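Glycosyl hydrolase family 2, TIM barrel domain protein (Parabacteroides merdae ATCC 43184, PDB 6DXU) is a gut bacterial beta-glucuronidase of glycoside hydrolase family 2, probably releasing glucuronic acid from glucuronides. Local coordinates at residues Met347-Val360 and Phe619-Thr633. Residues are numbered along the deposited sequence; the frame is centred on the assembly and turned at random.
Sequences MMRREMRMMKDMGV and FTPKESYYVFQSYWT
The seam of the TIM barrel, where its first and last strands pair, is covered on the outside by this helix contact: Met354 and Met358 of helix 345-357, which follows strand 323-331, meet Tyr625 and Phe628 of helix 623-632, which comes after strand 587-589. The two axes are inclined at 52°; the C-terminal end of helix 345-357 and the turn after it meet one side of helix 623-632, from Tyr625 to Trp632. With CG anti to the backbone N (chi1 177°), the Tyr625 ring extends toward the neighbouring helix's last turn, and Tyr625 OH donates to Met354 O at 2.7 Å, in the carbonyl plane on a lone pair. Met358 lies across it: CG rests over one face, 3.9 Å from the Tyr625 ring centroid, in a CH-pi contact, while SD makes an oblique Met-aromatic approach. The bent methionine carries CE against CB and CG of Phe628. A phenylalanine in place of Tyr625 would probably keep this packing but leave Met354 O with little beyond a weak helical bond from Met358 N. One turn on, Gln629 NE2 donates nearly straight (168°) to Asp357 O at 2.9 Å, though from above the carbonyl plane. Met358 O, buried without a conventional partner, has Gln629 CA 3.5 Å away in a CA-H...O contact.

At the far end Phe619 wedges in: Arg350 CG lies over one face of its ring, with CD near Phe619 CD2; Glu351, whose carboxylate is salt-bridged to Arg332 and Lys594, sets OE1 at the ring edge, and Met347 O is 3.3 Å from Phe619 CZ. Gly359, at positive phi after the helix, closes a Schellman motif, its missing side chain allowing close approach to Trp632 CB. There one water donates to both Gly359 O (2.7 Å) and Trp632 O (3.1 Å).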
loop_
_atom_site.group_PDB
_atom_site.type_symbol
_atom_site.label_atom_id
_atom_site.label_comp_id
_atom_site.label_asym_id
_atom_site.label_seq_id
_atom_site.Cartn_x
_atom_site.Cartn_y
_atom_site.Cartn_z
ATOM N N MET D 347 18.020 -33.698 24.165
ATOM C CA MET D 347 18.675 -34.191 22.957
ATOM C C MET D 347 19.921 -33.370 22.630
ATOM O O MET D 347 20.955 -33.920 22.240
ATOM C CB MET D 347 17.710 -34.149 21.779
ATOM C CG MET D 347 16.517 -35.067 21.896
ATOM S SD MET D 347 15.450 -34.718 20.486
ATOM C CE MET D 347 14.058 -35.768 20.862
ATOM N N MET D 348 19.828 -32.045 22.756
ATOM C CA MET D 348 20.990 -31.198 22.493
ATOM C C MET D 348 22.137 -31.487 23.462
ATOM O O MET D 348 23.303 -31.543 23.050
ATOM C CB MET D 348 20.590 -29.724 22.578
ATOM C CG MET D 348 19.539 -29.306 21.539
ATOM S SD MET D 348 19.203 -27.545 21.755
ATOM C CE MET D 348 17.506 -27.400 21.187
ATOM N N ARG D 349 21.838 -31.639 24.754
ATOM C CA ARG D 349 22.905 -31.944 25.717
ATOM C C ARG D 349 23.601 -33.257 25.363
ATOM O O ARG D 349 24.836 -33.355 25.412
ATOM C CB ARG D 349 22.344 -32.028 27.141
ATOM C CG ARG D 349 21.710 -30.756 27.654
ATOM C CD ARG D 349 21.379 -30.806 29.151
ATOM N NE ARG D 349 22.506 -30.275 29.918
ATOM C CZ ARG D 349 22.767 -28.970 30.019
ATOM N NH1 ARG D 349 21.972 -28.078 29.417
ATOM N NH2 ARG D 349 23.815 -28.551 30.718
ATOM N N ARG D 350 22.824 -34.281 25.007
ATOM C CA ARG D 350 23.427 -35.565 24.655
ATOM C C ARG D 350 24.328 -35.429 23.437
ATOM O O ARG D 350 25.449 -35.959 23.422
ATOM C CB ARG D 350 22.338 -36.612 24.405
ATOM C CG ARG D 350 22.866 -37.951 23.895
ATOM C CD ARG D 350 21.778 -39.002 23.887
ATOM N NE ARG D 350 22.262 -40.297 23.407
ATOM C CZ ARG D 350 21.469 -41.321 23.099
ATOM N NH1 ARG D 350 20.151 -41.196 23.214
ATOM N NH2 ARG D 350 21.993 -42.465 22.666
ATOM N N GLU D 351 23.863 -34.700 22.412
ATOM C CA GLU D 351 24.653 -34.534 21.195
ATOM C C GLU D 351 25.955 -33.795 21.475
ATOM O O GLU D 351 27.024 -34.176 20.975
ATOM C CB GLU D 351 23.853 -33.780 20.119
ATOM C CG GLU D 351 24.588 -33.788 18.786
ATOM C CD GLU D 351 23.809 -33.145 17.660
ATOM O OE1 GLU D 351 22.565 -33.275 17.639
ATOM O OE2 GLU D 351 24.448 -32.514 16.796
ATOM N N MET D 352 25.877 -32.694 22.221
ATOM C CA MET D 352 27.086 -31.914 22.466
ATOM C C MET D 352 28.044 -32.666 23.382
ATOM O O MET D 352 29.260 -32.563 23.221
ATOM C CB MET D 352 26.730 -30.546 23.049
ATOM C CG MET D 352 25.854 -29.663 22.110
ATOM S SD MET D 352 26.552 -29.472 20.454
ATOM C CE MET D 352 28.082 -28.621 20.866
ATOM N N ARG D 353 27.512 -33.428 24.337
ATOM C CA ARG D 353 28.367 -34.286 25.153
ATOM C C ARG D 353 29.072 -35.344 24.301
ATOM O O ARG D 353 30.259 -35.628 24.514
ATOM C CB ARG D 353 27.531 -34.933 26.258
ATOM C CG ARG D 353 28.267 -36.033 27.040
ATOM C CD ARG D 353 28.996 -35.409 28.215
ATOM N NE ARG D 353 30.411 -35.234 27.919
ATOM C CZ ARG D 353 31.204 -34.366 28.537
ATOM N NH1 ARG D 353 32.486 -34.292 28.204
ATOM N NH2 ARG D 353 30.712 -33.563 29.471
ATOM N N MET D 354 28.355 -35.944 23.336
ATOM C CA MET D 354 28.975 -36.896 22.414
ATOM C C MET D 354 30.114 -36.261 21.624
ATOM O O MET D 354 31.148 -36.902 21.389
ATOM C CB MET D 354 27.939 -37.451 21.430
ATOM C CG MET D 354 27.060 -38.580 21.919
ATOM S SD MET D 354 26.069 -39.186 20.517
ATOM C CE MET D 354 27.300 -40.050 19.564
ATOM N N MET D 355 29.922 -35.024 21.161
ATOM C CA MET D 355 30.991 -34.321 20.454
ATOM C C MET D 355 32.208 -34.129 21.337
ATOM O O MET D 355 33.339 -34.398 20.921
ATOM C CB MET D 355 30.518 -32.939 19.982
ATOM C CG MET D 355 29.581 -32.946 18.854
ATOM S SD MET D 355 29.371 -31.223 18.363
ATOM C CE MET D 355 27.957 -31.470 17.288
ATOM N N LYS D 356 32.000 -33.594 22.543
ATOM C CA LYS D 356 33.118 -33.353 23.454
ATOM C C LYS D 356 33.869 -34.649 23.762
ATOM O O LYS D 356 35.106 -34.690 23.714
ATOM C CB LYS D 356 32.594 -32.700 24.735
ATOM C CG LYS D 356 33.657 -32.397 25.767
ATOM C CD LYS D 356 34.591 -31.316 25.288
ATOM C CE LYS D 356 35.735 -31.169 26.291
ATOM N NZ LYS D 356 36.511 -29.945 26.059
ATOM N N ASP D 357 33.131 -35.732 24.013
ATOM C CA ASP D 357 33.746 -37.033 24.260
ATOM C C ASP D 357 34.498 -37.554 23.043
ATOM O O ASP D 357 35.304 -38.482 23.176
ATOM C CB ASP D 357 32.681 -38.050 24.674
ATOM C CG ASP D 357 32.150 -37.801 26.070
ATOM O OD1 ASP D 357 32.747 -36.980 26.801
ATOM O OD2 ASP D 357 31.127 -38.418 26.428
ATOM N N MET D 358 34.251 -36.995 21.864
ATOM C CA MET D 358 35.007 -37.372 20.682
ATOM C C MET D 358 36.287 -36.570 20.531
ATOM O O MET D 358 37.090 -36.881 19.644
ATOM C CB MET D 358 34.150 -37.205 19.418
ATOM C CG MET D 358 34.623 -38.015 18.213
ATOM S SD MET D 358 33.605 -37.781 16.729
ATOM C CE MET D 358 33.995 -36.082 16.254
ATOM N N GLY D 359 36.489 -35.549 21.362
ATOM C CA GLY D 359 37.655 -34.691 21.274
ATOM C C GLY D 359 37.460 -33.394 20.521
ATOM O O GLY D 359 38.442 -32.671 20.308
ATOM N N VAL D 360 36.226 -33.072 20.111
ATOM C CA VAL D 360 35.981 -31.829 19.384
ATOM C C VAL D 360 36.347 -30.634 20.253
ATOM O O VAL D 360 35.991 -30.573 21.439
ATOM C CB VAL D 360 34.505 -31.772 18.948
ATOM C CG1 VAL D 360 34.128 -30.378 18.395
ATOM C CG2 VAL D 360 34.211 -32.868 17.924
ATOM N N PHE D 619 21.584 -40.644 16.920
ATOM C CA PHE D 619 22.710 -40.617 17.877
ATOM C C PHE D 619 23.539 -41.905 17.873
ATOM O O PHE D 619 24.502 -41.988 18.653
ATOM C CB PHE D 619 22.292 -40.325 19.333
ATOM C CG PHE D 619 21.814 -38.919 19.564
ATOM C CD1 PHE D 619 22.422 -37.856 18.911
ATOM C CD2 PHE D 619 20.771 -38.661 20.445
ATOM C CE1 PHE D 619 21.993 -36.543 19.122
ATOM C CE2 PHE D 619 20.335 -37.352 20.672
ATOM C CZ PHE D 619 20.950 -36.293 20.014
ATOM N N THR D 620 23.214 -42.901 17.063
ATOM C CA THR D 620 24.035 -44.113 17.066
ATOM C C THR D 620 25.394 -43.798 16.460
ATOM O O THR D 620 25.457 -43.380 15.298
ATOM C CB THR D 620 23.377 -45.244 16.284
ATOM O OG1 THR D 620 22.039 -45.432 16.755
ATOM C CG2 THR D 620 24.182 -46.551 16.481
ATOM N N PRO D 621 26.492 -43.984 17.185
ATOM C CA PRO D 621 27.806 -43.702 16.599
ATOM C C PRO D 621 28.098 -44.646 15.443
ATOM O O PRO D 621 27.779 -45.836 15.495
ATOM C CB PRO D 621 28.774 -43.939 17.767
ATOM C CG PRO D 621 27.923 -44.043 18.994
ATOM C CD PRO D 621 26.588 -44.495 18.563
ATOM N N LYS D 622 28.710 -44.101 14.396
ATOM C CA LYS D 622 29.269 -44.908 13.322
ATOM C C LYS D 622 30.694 -45.322 13.681
ATOM O O LYS D 622 31.273 -44.847 14.657
ATOM C CB LYS D 622 29.258 -44.141 11.999
ATOM C CG LYS D 622 27.868 -43.735 11.494
ATOM C CD LYS D 622 27.957 -43.236 10.064
ATOM C CE LYS D 622 26.757 -42.393 9.666
ATOM N NZ LYS D 622 26.974 -41.787 8.314
ATOM N N GLU D 623 31.279 -46.196 12.864
ATOM C CA GLU D 623 32.651 -46.617 13.150
ATOM C C GLU D 623 33.610 -45.430 13.105
ATOM O O GLU D 623 34.605 -45.400 13.845
ATOM C CB GLU D 623 33.100 -47.697 12.162
ATOM C CG GLU D 623 32.168 -48.910 12.079
ATOM C CD GLU D 623 32.500 -50.027 13.067
ATOM O OE1 GLU D 623 33.541 -49.971 13.762
ATOM O OE2 GLU D 623 31.698 -50.974 13.145
ATOM N N SER D 624 33.291 -44.420 12.284
ATOM C CA SER D 624 34.154 -43.256 12.104
ATOM C C SER D 624 34.244 -42.387 13.353
ATOM O O SER D 624 35.232 -41.660 13.520
ATOM C CB SER D 624 33.642 -42.420 10.926
ATOM O OG SER D 624 32.216 -42.363 10.918
ATOM N N TYR D 625 33.241 -42.440 14.231
ATOM C CA TYR D 625 33.316 -41.699 15.485
ATOM C C TYR D 625 34.562 -42.083 16.269
ATOM O O TYR D 625 35.243 -41.220 16.839
ATOM C CB TYR D 625 32.056 -41.964 16.310
ATOM C CG TYR D 625 32.009 -41.305 17.681
ATOM C CD1 TYR D 625 32.522 -41.943 18.796
ATOM C CD2 TYR D 625 31.426 -40.050 17.855
ATOM C CE1 TYR D 625 32.472 -41.352 20.048
ATOM C CE2 TYR D 625 31.360 -39.450 19.096
ATOM C CZ TYR D 625 31.893 -40.108 20.192
ATOM O OH TYR D 625 31.838 -39.531 21.432
ATOM N N TYR D 626 34.892 -43.374 16.281
ATOM C CA TYR D 626 36.025 -43.842 17.075
ATOM C C TYR D 626 37.357 -43.481 16.445
ATOM O O TYR D 626 38.369 -43.415 17.159
ATOM C CB TYR D 626 35.899 -45.352 17.281
ATOM C CG TYR D 626 34.593 -45.652 17.959
ATOM C CD1 TYR D 626 34.459 -45.485 19.331
ATOM C CD2 TYR D 626 33.476 -46.002 17.227
ATOM C CE1 TYR D 626 33.250 -45.717 19.958
ATOM C CE2 TYR D 626 32.273 -46.235 17.843
ATOM C CZ TYR D 626 32.165 -46.089 19.201
ATOM O OH TYR D 626 30.955 -46.324 19.810
ATOM N N VAL D 627 37.374 -43.213 15.139
ATOM C CA VAL D 627 38.605 -42.743 14.515
ATOM C C VAL D 627 38.989 -41.386 15.098
ATOM O O VAL D 627 40.099 -41.201 15.609
ATOM C CB VAL D 627 38.450 -42.682 12.987
ATOM C CG1 VAL D 627 39.789 -42.282 12.341
ATOM C CG2 VAL D 627 37.918 -43.995 12.425
ATOM N N PHE D 628 38.054 -40.429 15.058
ATOM C CA PHE D 628 38.284 -39.125 15.679
ATOM C C PHE D 628 38.651 -39.273 17.150
ATOM O O PHE D 628 39.625 -38.680 17.622
ATOM C CB PHE D 628 37.036 -38.247 15.531
ATOM C CG PHE D 628 36.903 -37.583 14.185
ATOM C CD1 PHE D 628 37.698 -36.492 13.851
ATOM C CD2 PHE D 628 35.972 -38.027 13.260
ATOM C CE1 PHE D 628 37.569 -35.874 12.612
ATOM C CE2 PHE D 628 35.842 -37.411 12.026
ATOM C CZ PHE D 628 36.640 -36.337 11.700
ATOM N N GLN D 629 37.885 -40.074 17.893
ATOM C CA GLN D 629 38.122 -40.180 19.328
ATOM C C GLN D 629 39.518 -40.717 19.615
ATOM O O GLN D 629 40.180 -40.270 20.563
ATOM C CB GLN D 629 37.060 -41.072 19.968
ATOM C CG GLN D 629 37.061 -41.072 21.477
ATOM C CD GLN D 629 35.945 -41.923 22.036
ATOM O OE1 GLN D 629 35.843 -43.107 21.721
ATOM N NE2 GLN D 629 35.097 -41.326 22.864
ATOM N N SER D 630 40.004 -41.638 18.774
ATOM C CA SER D 630 41.312 -42.250 19.015
ATOM C C SER D 630 42.455 -41.266 18.797
ATOM O O SER D 630 43.527 -41.401 19.414
ATOM C CB SER D 630 41.495 -43.469 18.107
ATOM O OG SER D 630 41.649 -43.090 16.749
ATOM N N TYR D 631 42.247 -40.278 17.931
ATOM C CA TYR D 631 43.240 -39.256 17.639
ATOM C C TYR D 631 43.139 -38.041 18.547
ATOM O O TYR D 631 44.144 -37.359 18.752
ATOM C CB TYR D 631 43.097 -38.784 16.195
ATOM C CG TYR D 631 43.856 -39.576 15.155
ATOM C CD1 TYR D 631 43.231 -40.586 14.437
ATOM C CD2 TYR D 631 45.174 -39.266 14.843
ATOM C CE1 TYR D 631 43.896 -41.280 13.452
ATOM C CE2 TYR D 631 45.856 -39.959 13.875
ATOM C CZ TYR D 631 45.208 -40.968 13.179
ATOM O OH TYR D 631 45.872 -41.662 12.203
ATOM N N TRP D 632 41.954 -37.749 19.087
ATOM C CA TRP D 632 41.665 -36.436 19.649
ATOM C C TRP D 632 41.461 -36.420 21.162
ATOM O O TRP D 632 41.275 -35.338 21.730
ATOM C CB TRP D 632 40.418 -35.845 18.961
ATOM C CG TRP D 632 40.683 -35.271 17.588
ATOM C CD1 TRP D 632 41.874 -35.258 16.912
ATOM C CD2 TRP D 632 39.732 -34.612 16.731
ATOM N NE1 TRP D 632 41.723 -34.625 15.697
ATOM C CE2 TRP D 632 40.419 -34.224 15.559
ATOM C CE3 TRP D 632 38.372 -34.311 16.846
ATOM C CZ2 TRP D 632 39.789 -33.536 14.504
ATOM C CZ3 TRP D 632 37.744 -33.630 15.796
ATOM C CH2 TRP D 632 38.453 -33.259 14.641
ATOM N N THR D 633 41.488 -37.567 21.836
ATOM C CA THR D 633 41.210 -37.606 23.266
ATOM C C THR D 633 42.329 -38.338 23.996
ATOM O O THR D 633 43.073 -39.125 23.404
ATOM C CB THR D 633 39.877 -38.293 23.582
ATOM O OG1 THR D 633 39.941 -39.668 23.177
ATOM C CG2 THR D 633 38.718 -37.597 22.843
HETATM O O HOH W 1 24.653 -42.582 21.305
HETATM O O HOH W 2 40.697 -32.254 21.721
#